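Local structure of DUF3856 domain-containing protein (Chlorobium tepidum, 2HR2) at residues S79-L84 with Y106-A111; L100-V105 with E130-R135. The protein is of unknown function, but adopts an all-helical alpha-alpha superhelix related to tetratricopeptide repeats, consistent with a role in binding other proteins. All coordinates share one frame; numbering follows the deposited sequence.

Interaction 1 (S79-L84 with Y106-A111)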
ATOM      1  N   SER A  79       5.476   6.692   1.905  1.00 60.83           N
ATOM      2  CA  SER A  79       4.206   6.464   1.242  1.00 61.09           C
ATOM      3  C   SER A  79       3.338   5.523   2.080  1.00 61.12           C
ATOM      4  O   SER A  79       2.144   5.763   2.239  1.00 61.23           O
ATOM      5  CB  SER A  79       4.419   5.909  -0.157  1.00 61.18           C
ATOM      6  OG  SER A  79       3.192   5.866  -0.854  1.00 64.44           O
ATOM      7  N   ALA A  80       3.938   4.468   2.628  1.00 60.91           N
ATOM      8  CA  ALA A  80       3.204   3.530   3.474  1.00 60.73           C
ATOM      9  C   ALA A  80       2.659   4.224   4.729  1.00 60.82           C
ATOM     10  O   ALA A  80       1.522   3.978   5.126  1.00 61.11           O
ATOM     11  CB  ALA A  80       4.077   2.352   3.851  1.00 60.53           C
ATOM     12  N   ASP A  81       3.457   5.096   5.345  1.00 60.73           N
ATOM     13  CA  ASP A  81       3.006   5.833   6.529  1.00 60.93           C
ATOM     14  C   ASP A  81       1.792   6.707   6.229  1.00 60.73           C
ATOM     15  O   ASP A  81       0.887   6.803   7.057  1.00 60.62           O
ATOM     16  CB  ASP A  81       4.131   6.701   7.112  1.00 61.07           C
ATOM     17  CG  ASP A  81       5.231   5.883   7.767  1.00 62.86           C
ATOM     18  OD1 ASP A  81       5.001   4.691   8.059  1.00 63.24           O
ATOM     19  OD2 ASP A  81       6.324   6.441   8.007  1.00 65.80           O
ATOM     20  N   LYS A  82       1.773   7.343   5.057  1.00 60.90           N
ATOM     21  CA  LYS A  82       0.633   8.174   4.667  1.00 61.03           C
ATOM     22  C   LYS A  82      -0.628   7.324   4.477  1.00 60.59           C
ATOM     23  O   LYS A  82      -1.726   7.762   4.810  1.00 60.68           O
ATOM     24  CB  LYS A  82       0.948   9.051   3.443  1.00 60.84           C
ATOM     25  CG  LYS A  82       1.900  10.222   3.773  1.00 61.17           C
ATOM     26  CD  LYS A  82       2.040  11.229   2.636  1.00 60.85           C
ATOM     27  N   ALA A  83      -0.473   6.104   3.974  1.00 60.33           N
ATOM     28  CA  ALA A  83      -1.612   5.200   3.818  1.00 60.78           C
ATOM     29  C   ALA A  83      -2.105   4.710   5.179  1.00 60.70           C
ATOM     30  O   ALA A  83      -3.309   4.668   5.435  1.00 60.65           O
ATOM     31  CB  ALA A  83      -1.241   4.017   2.942  1.00 61.17           C
ATOM     32  N   LEU A  84      -1.166   4.352   6.050  1.00 60.64           N
ATOM     33  CA  LEU A  84      -1.496   3.854   7.380  1.00 60.49           C
ATOM     34  C   LEU A  84      -2.125   4.916   8.281  1.00 60.20           C
ATOM     35  O   LEU A  84      -2.904   4.580   9.173  1.00 60.16           O
ATOM     36  CB  LEU A  84      -0.255   3.247   8.035  1.00 60.24           C
ATOM     37  CG  LEU A  84       0.279   1.993   7.336  1.00 61.29           C
ATOM     38  CD1 LEU A  84       1.669   1.634   7.839  1.00 61.91           C
ATOM     39  CD2 LEU A  84      -0.674   0.813   7.500  1.00 62.30           C
ATOM     40  N   TYR A 106       2.779  -4.408   5.234  1.00 60.29           N
ATOM     41  CA  TYR A 106       3.822  -5.254   4.674  1.00 60.26           C
ATOM     42  C   TYR A 106       4.900  -4.408   4.013  1.00 60.47           C
ATOM     43  O   TYR A 106       6.085  -4.648   4.228  1.00 60.92           O
ATOM     44  CB  TYR A 106       3.204  -6.230   3.681  1.00 60.10           C
ATOM     45  CG  TYR A 106       4.172  -7.208   3.064  1.00 60.26           C
ATOM     46  CD1 TYR A 106       4.797  -8.179   3.841  1.00 60.84           C
ATOM     47  CD2 TYR A 106       4.423  -7.196   1.697  1.00 57.85           C
ATOM     48  CE1 TYR A 106       5.670  -9.092   3.276  1.00 59.95           C
ATOM     49  CE2 TYR A 106       5.293  -8.097   1.131  1.00 59.53           C
ATOM     50  CZ  TYR A 106       5.914  -9.046   1.921  1.00 59.43           C
ATOM     51  OH  TYR A 106       6.771  -9.953   1.342  1.00 58.78           O
ATOM     52  N   SER A 107       4.492  -3.415   3.226  1.00 60.42           N
ATOM     53  CA  SER A 107       5.438  -2.494   2.593  1.00 60.54           C
ATOM     54  C   SER A 107       6.293  -1.778   3.641  1.00 60.42           C
ATOM     55  O   SER A 107       7.498  -1.604   3.453  1.00 60.27           O
ATOM     56  CB  SER A 107       4.701  -1.450   1.740  1.00 60.56           C
ATOM     57  OG  SER A 107       4.055  -2.025   0.616  1.00 60.36           O
ATOM     58  N   ARG A 108       5.662  -1.364   4.740  1.00 60.44           N
ATOM     59  CA  ARG A 108       6.369  -0.684   5.811  1.00 60.46           C
ATOM     60  C   ARG A 108       7.420  -1.591   6.430  1.00 60.70           C
ATOM     61  O   ARG A 108       8.529  -1.145   6.722  1.00 60.59           O
ATOM     62  CB  ARG A 108       5.399  -0.203   6.888  1.00 60.85           C
ATOM     63  CG  ARG A 108       6.084   0.591   7.986  1.00 60.07           C
ATOM     64  CD  ARG A 108       5.107   1.384   8.816  1.00 60.45           C
ATOM     65  NE  ARG A 108       5.826   2.370   9.620  1.00 60.23           N
ATOM     66  CZ  ARG A 108       6.367   2.137  10.809  1.00 58.64           C
ATOM     67  NH1 ARG A 108       6.307   0.941  11.378  1.00 62.10           N
ATOM     68  NH2 ARG A 108       6.993   3.120  11.427  1.00 62.03           N
ATOM     69  N   ALA A 109       7.066  -2.859   6.632  1.00 60.77           N
ATOM     70  CA  ALA A 109       8.002  -3.830   7.190  1.00 60.77           C
ATOM     71  C   ALA A 109       9.201  -4.015   6.259  1.00 60.64           C
ATOM     72  O   ALA A 109      10.344  -3.986   6.711  1.00 60.55           O
ATOM     73  CB  ALA A 109       7.309  -5.156   7.430  1.00 61.17           C
ATOM     74  N   LEU A 110       8.933  -4.189   4.961  1.00 60.26           N
ATOM     75  CA  LEU A 110       9.996  -4.345   3.965  1.00 60.16           C
ATOM     76  C   LEU A 110      10.885  -3.110   3.890  1.00 60.37           C
ATOM     77  O   LEU A 110      12.096  -3.232   3.729  1.00 60.41           O
ATOM     78  CB  LEU A 110       9.423  -4.612   2.572  1.00 59.64           C
ATOM     79  CG  LEU A 110       8.650  -5.903   2.296  1.00 60.52           C
ATOM     80  CD1 LEU A 110       8.094  -5.881   0.872  1.00 57.10           C
ATOM     81  CD2 LEU A 110       9.517  -7.134   2.525  1.00 59.97           C
ATOM     82  N   ALA A 111      10.279  -1.930   3.995  1.00 60.43           N
ATOM     83  CA  ALA A 111      11.020  -0.676   3.932  1.00 60.55           C
ATOM     84  C   ALA A 111      11.939  -0.513   5.138  1.00 60.68           C
ATOM     85  O   ALA A 111      13.115  -0.194   4.982  1.00 60.64           O
ATOM     86  CB  ALA A 111      10.063   0.502   3.828  1.00 60.98           C
TER
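Arg108 meets Asp81, Leu84 and Ala80 across two roughly antiparallel helices, and the three contacts grade from a salt bridge to close apolar packing. The axes of 79-84 and 106-111 approach to 9.2 Å, and Ala80, a small residue, faces Arg108 where the backbones come nearest. There Ala80 sets its CB against the CB of Arg108 at 4.2 Å, with the CB of Ser107 at 4.4 Å from the same methyl. This is the tight, buried side of the contact; the hydroxyl of Ser107 is held within its own helix, OG bonding to the carbonyl O of Ser103.

Arg108 then carries the interface outward. Its CG lies anti to the backbone N (chi1 -176°), and the chain stays extended as far as NE, crossing Leu84 on the way so that Leu84 CD1 touches Arg108 CD at 3.6 Å. Beyond this methyl the contact turns polar and only partly buried. Asp81 OD1 accepts the N-H of Arg108 NE at 2.9 Å through its syn lone pair, near the guanidinium plane. The N-H points somewhat off the oxygen, at 143°, and the carboxylate and guanidinium planes are tilted 41° apart, a single-point salt bridge and not a flat, two-pronged pairing. An alanine in place of Arg108 would probably leave the Asp81 carboxylate without its cationic mate and Leu84 CD1 without its aliphatic partner.

The guanidinium also makes a long, weak ion pair through NH1 with Glu124 of helix 118-134. Ala80 rests on Ala64 of helix 52-69, while Ala109 and Leu110 pack on Phe125 of helix 118-134, so that the pair formed by helices 73-90 and 97-114 is flanked by those two helices.

Interaction 2 (L100-V105 with E130-R135)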
ATOM      1  N   LEU A 100      -5.613  -3.681   1.028  1.00 61.11           N
ATOM      2  CA  LEU A 100      -4.652  -2.588   0.873  1.00 61.14           C
ATOM      3  C   LEU A 100      -4.042  -2.176   2.221  1.00 60.63           C
ATOM      4  O   LEU A 100      -2.908  -1.712   2.258  1.00 60.41           O
ATOM      5  CB  LEU A 100      -5.286  -1.389   0.159  1.00 61.42           C
ATOM      6  CG  LEU A 100      -5.667  -1.617  -1.311  1.00 61.97           C
ATOM      7  CD1 LEU A 100      -6.412  -0.420  -1.885  1.00 62.89           C
ATOM      8  CD2 LEU A 100      -4.435  -1.926  -2.159  1.00 63.39           C
ATOM      9  N   TRP A 101      -4.790  -2.339   3.313  1.00 60.26           N
ATOM     10  CA  TRP A 101      -4.278  -2.033   4.650  1.00 60.17           C
ATOM     11  C   TRP A 101      -3.103  -2.979   4.911  1.00 60.69           C
ATOM     12  O   TRP A 101      -2.003  -2.534   5.238  1.00 60.36           O
ATOM     13  CB  TRP A 101      -5.355  -2.266   5.713  1.00 59.81           C
ATOM     14  CG  TRP A 101      -5.055  -1.723   7.095  1.00 59.18           C
ATOM     15  CD1 TRP A 101      -3.848  -1.303   7.589  1.00 59.09           C
ATOM     16  CD2 TRP A 101      -5.973  -1.660   8.194  1.00 58.80           C
ATOM     17  NE1 TRP A 101      -3.981  -0.917   8.901  1.00 59.42           N
ATOM     18  CE2 TRP A 101      -5.271  -1.139   9.300  1.00 58.03           C
ATOM     19  CE3 TRP A 101      -7.331  -1.971   8.341  1.00 59.69           C
ATOM     20  CZ2 TRP A 101      -5.874  -0.923  10.531  1.00 58.11           C
ATOM     21  CZ3 TRP A 101      -7.931  -1.753   9.567  1.00 59.23           C
ATOM     22  CH2 TRP A 101      -7.203  -1.235  10.647  1.00 59.65           C
ATOM     23  N   ILE A 102      -3.350  -4.280   4.746  1.00 60.82           N
ATOM     24  CA  ILE A 102      -2.336  -5.311   4.959  1.00 60.58           C
ATOM     25  C   ILE A 102      -1.118  -5.054   4.073  1.00 60.80           C
ATOM     26  O   ILE A 102       0.021  -5.179   4.525  1.00 61.34           O
ATOM     27  CB  ILE A 102      -2.911  -6.738   4.712  1.00 60.36           C
ATOM     28  CG1 ILE A 102      -3.942  -7.087   5.791  1.00 60.61           C
ATOM     29  CG2 ILE A 102      -1.789  -7.793   4.729  1.00 60.59           C
ATOM     30  CD1 ILE A 102      -4.683  -8.384   5.561  1.00 60.54           C
ATOM     31  N   SER A 103      -1.368  -4.687   2.822  1.00 60.63           N
ATOM     32  CA  SER A 103      -0.305  -4.364   1.876  1.00 60.43           C
ATOM     33  C   SER A 103       0.597  -3.241   2.396  1.00 60.34           C
ATOM     34  O   SER A 103       1.820  -3.335   2.321  1.00 60.37           O
ATOM     35  CB  SER A 103      -0.919  -3.958   0.529  1.00 59.75           C
ATOM     36  OG  SER A 103       0.063  -3.464  -0.369  1.00 61.47           O
ATOM     37  N   ALA A 104      -0.016  -2.180   2.915  1.00 60.50           N
ATOM     38  CA  ALA A 104       0.728  -1.036   3.442  1.00 60.70           C
ATOM     39  C   ALA A 104       1.592  -1.405   4.646  1.00 60.73           C
ATOM     40  O   ALA A 104       2.710  -0.909   4.783  1.00 60.87           O
ATOM     41  CB  ALA A 104      -0.227   0.087   3.805  1.00 60.81           C
ATOM     42  N   VAL A 105       1.071  -2.267   5.513  1.00 60.50           N
ATOM     43  CA  VAL A 105       1.808  -2.722   6.693  1.00 60.38           C
ATOM     44  C   VAL A 105       3.002  -3.568   6.242  1.00 60.39           C
ATOM     45  O   VAL A 105       4.095  -3.451   6.793  1.00 60.06           O
ATOM     46  CB  VAL A 105       0.886  -3.513   7.663  1.00 59.98           C
ATOM     47  CG1 VAL A 105       1.651  -4.068   8.850  1.00 60.64           C
ATOM     48  CG2 VAL A 105      -0.231  -2.627   8.171  1.00 59.13           C
ATOM     49  N   GLU A 130      -0.616 -11.427  11.937  1.00 60.53           N
ATOM     50  CA  GLU A 130      -1.782 -11.287  12.812  1.00 61.01           C
ATOM     51  C   GLU A 130      -3.016 -10.776  12.060  1.00 60.29           C
ATOM     52  O   GLU A 130      -4.123 -11.271  12.269  1.00 59.78           O
ATOM     53  CB  GLU A 130      -1.459 -10.390  14.015  1.00 60.73           C
ATOM     54  CG  GLU A 130      -0.532 -11.058  15.042  1.00 62.91           C
ATOM     55  CD  GLU A 130      -0.131 -10.138  16.195  1.00 63.72           C
ATOM     56  OE1 GLU A 130       0.145  -8.940  15.951  1.00 70.79           O
ATOM     57  OE2 GLU A 130      -0.068 -10.617  17.350  1.00 68.50           O
HETATM   58  N   MSE A 131      -2.821  -9.807  11.172  1.00 60.37           N
HETATM   59  CA  MSE A 131      -3.930  -9.253  10.387  1.00 60.38           C
HETATM   60  C   MSE A 131      -4.501 -10.251   9.387  1.00 60.53           C
HETATM   61  O   MSE A 131      -5.709 -10.284   9.166  1.00 60.96           O
HETATM   62  CB  MSE A 131      -3.508  -7.973   9.670  1.00 60.17           C
HETATM   63  CG  MSE A 131      -3.270  -6.816  10.621  1.00 60.51           C
HETATM   64 SE   MSE A 131      -2.434  -5.297   9.768  0.75 58.89          SE
HETATM   65  CE  MSE A 131      -3.876  -4.747   8.586  1.00 63.18           C
ATOM     66  N   ILE A 132      -3.632 -11.057   8.783  1.00 60.50           N
ATOM     67  CA  ILE A 132      -4.067 -12.087   7.841  1.00 60.38           C
ATOM     68  C   ILE A 132      -4.947 -13.113   8.566  1.00 60.66           C
ATOM     69  O   ILE A 132      -5.963 -13.558   8.020  1.00 60.74           O
ATOM     70  CB  ILE A 132      -2.864 -12.771   7.150  1.00 59.88           C
ATOM     71  CG1 ILE A 132      -2.189 -11.787   6.197  1.00 59.64           C
ATOM     72  CG2 ILE A 132      -3.308 -14.003   6.358  1.00 60.71           C
ATOM     73  CD1 ILE A 132      -0.843 -12.241   5.689  1.00 61.30           C
ATOM     74  N   GLU A 133      -4.557 -13.489   9.782  1.00 60.67           N
ATOM     75  CA  GLU A 133      -5.358 -14.417  10.581  1.00 61.09           C
ATOM     76  C   GLU A 133      -6.704 -13.800  10.917  1.00 61.13           C
ATOM     77  O   GLU A 133      -7.748 -14.418  10.727  1.00 61.58           O
ATOM     78  CB  GLU A 133      -4.685 -14.749  11.905  1.00 61.27           C
ATOM     79  CG  GLU A 133      -3.444 -15.573  11.814  1.00 62.12           C
ATOM     80  CD  GLU A 133      -2.816 -15.742  13.170  1.00 63.65           C
ATOM     81  OE1 GLU A 133      -1.642 -15.349  13.322  1.00 68.28           O
ATOM     82  OE2 GLU A 133      -3.510 -16.213  14.099  1.00 64.80           O
ATOM     83  N   GLU A 134      -6.649 -12.571  11.426  1.00 61.31           N
ATOM     84  CA  GLU A 134      -7.826 -11.833  11.869  1.00 62.06           C
ATOM     85  C   GLU A 134      -8.837 -11.596  10.752  1.00 60.86           C
ATOM     86  O   GLU A 134     -10.039 -11.687  10.975  1.00 60.80           O
ATOM     87  CB  GLU A 134      -7.375 -10.484  12.445  1.00 62.36           C
ATOM     88  CG  GLU A 134      -8.390  -9.802  13.352  1.00 66.11           C
ATOM     89  CD  GLU A 134      -7.876  -8.487  13.941  1.00 66.01           C
ATOM     90  OE1 GLU A 134      -6.894  -7.918  13.412  1.00 71.47           O
ATOM     91  OE2 GLU A 134      -8.466  -8.022  14.940  1.00 73.27           O
ATOM     92  N   ARG A 135      -8.347 -11.304   9.555  1.00 60.73           N
ATOM     93  CA  ARG A 135      -9.218 -11.012   8.429  1.00 60.98           C
ATOM     94  C   ARG A 135     -10.033 -12.219   7.959  1.00 61.03           C
ATOM     95  O   ARG A 135      -9.472 -13.266   7.628  1.00 61.40           O
ATOM     96  CB  ARG A 135      -8.403 -10.434   7.261  1.00 61.05           C
ATOM     97  CG  ARG A 135      -9.259  -9.932   6.101  1.00 61.78           C
ATOM     98  CD  ARG A 135      -8.455  -9.174   5.049  1.00 62.01           C
ATOM     99  NE  ARG A 135      -9.348  -8.494   4.109  1.00 64.83           N
ATOM    100  CZ  ARG A 135      -9.988  -9.080   3.100  1.00 65.55           C
ATOM    101  NH1 ARG A 135      -9.842 -10.367   2.852  1.00 70.46           N
ATOM    102  NH2 ARG A 135     -10.787  -8.371   2.323  1.00 67.11           N
TER
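A Met-aromatic contact between Met131 and Trp101 lies at the heart of the antiparallel pair formed by helices 97-114 and 118-134; the axes of segments 100-105 and 130-134 run at 166°, 10.6 Å apart at closest approach. Met131 is present as selenomethionine, so selenium occupies the place of sulfur. Its terminal methyl does most of the work: CE sits over one face of the indole, 3.5 Å from the centroid of the five-membered ring and 10° off the ring normal, a CH-pi contact. The SE atom stands farther back and oblique to the ring. The side chain of Met131 bends at its last torsion (chi3 67°), which carries CE onto the indole face, the two side chains meeting at about a right angle.

Pairs of antiparallel helices joined by short turns are the unit from which alpha-alpha superhelices are built, and the hydrophobic seam between two successive helices is seen here in small. Ile102 and Met131 slide past each other in opposite directions, Ile102 CG1 lying 3.6 Å from Met131 CE. Val105 meets the selenium, its CG2 3.8 Å from Met131 SE.

At the end of helix 118-134 the chain leaves helical geometry at Arg135, whose extended side chain crosses Ile102, CD touching Ile102 CD1 at 3.9 Å. Past that apolar contact the guanidinium turns to the loop before helix 97-114, where NH2 bonds to the carbonyl O of Gln95. The Trp101 ring also meets that of Phe87 from helix 73-90, with the planes nearly parallel.

Read from the N terminus, the chain reaches 79-84 on helix 73-90, turns through a loop into helix 97-114 and passes 100-105 before 106-111. There interaction 1 closes the helical hairpin of 73-90 and 97-114. Interaction 2 then joins 100-105 to 130-135, closing the next hairpin with helix 118-134. The segments alternate along the chain, so the two closures cross and neither nests inside the other. The contact centres are about 12 Å apart, and the two touch directly where Leu84 CD2 lies 3.5 Å from Val105 CG2. Helix 97-114, common to both, links helices 73-90 and 118-134 as successive members of the alpha-alpha superhelix.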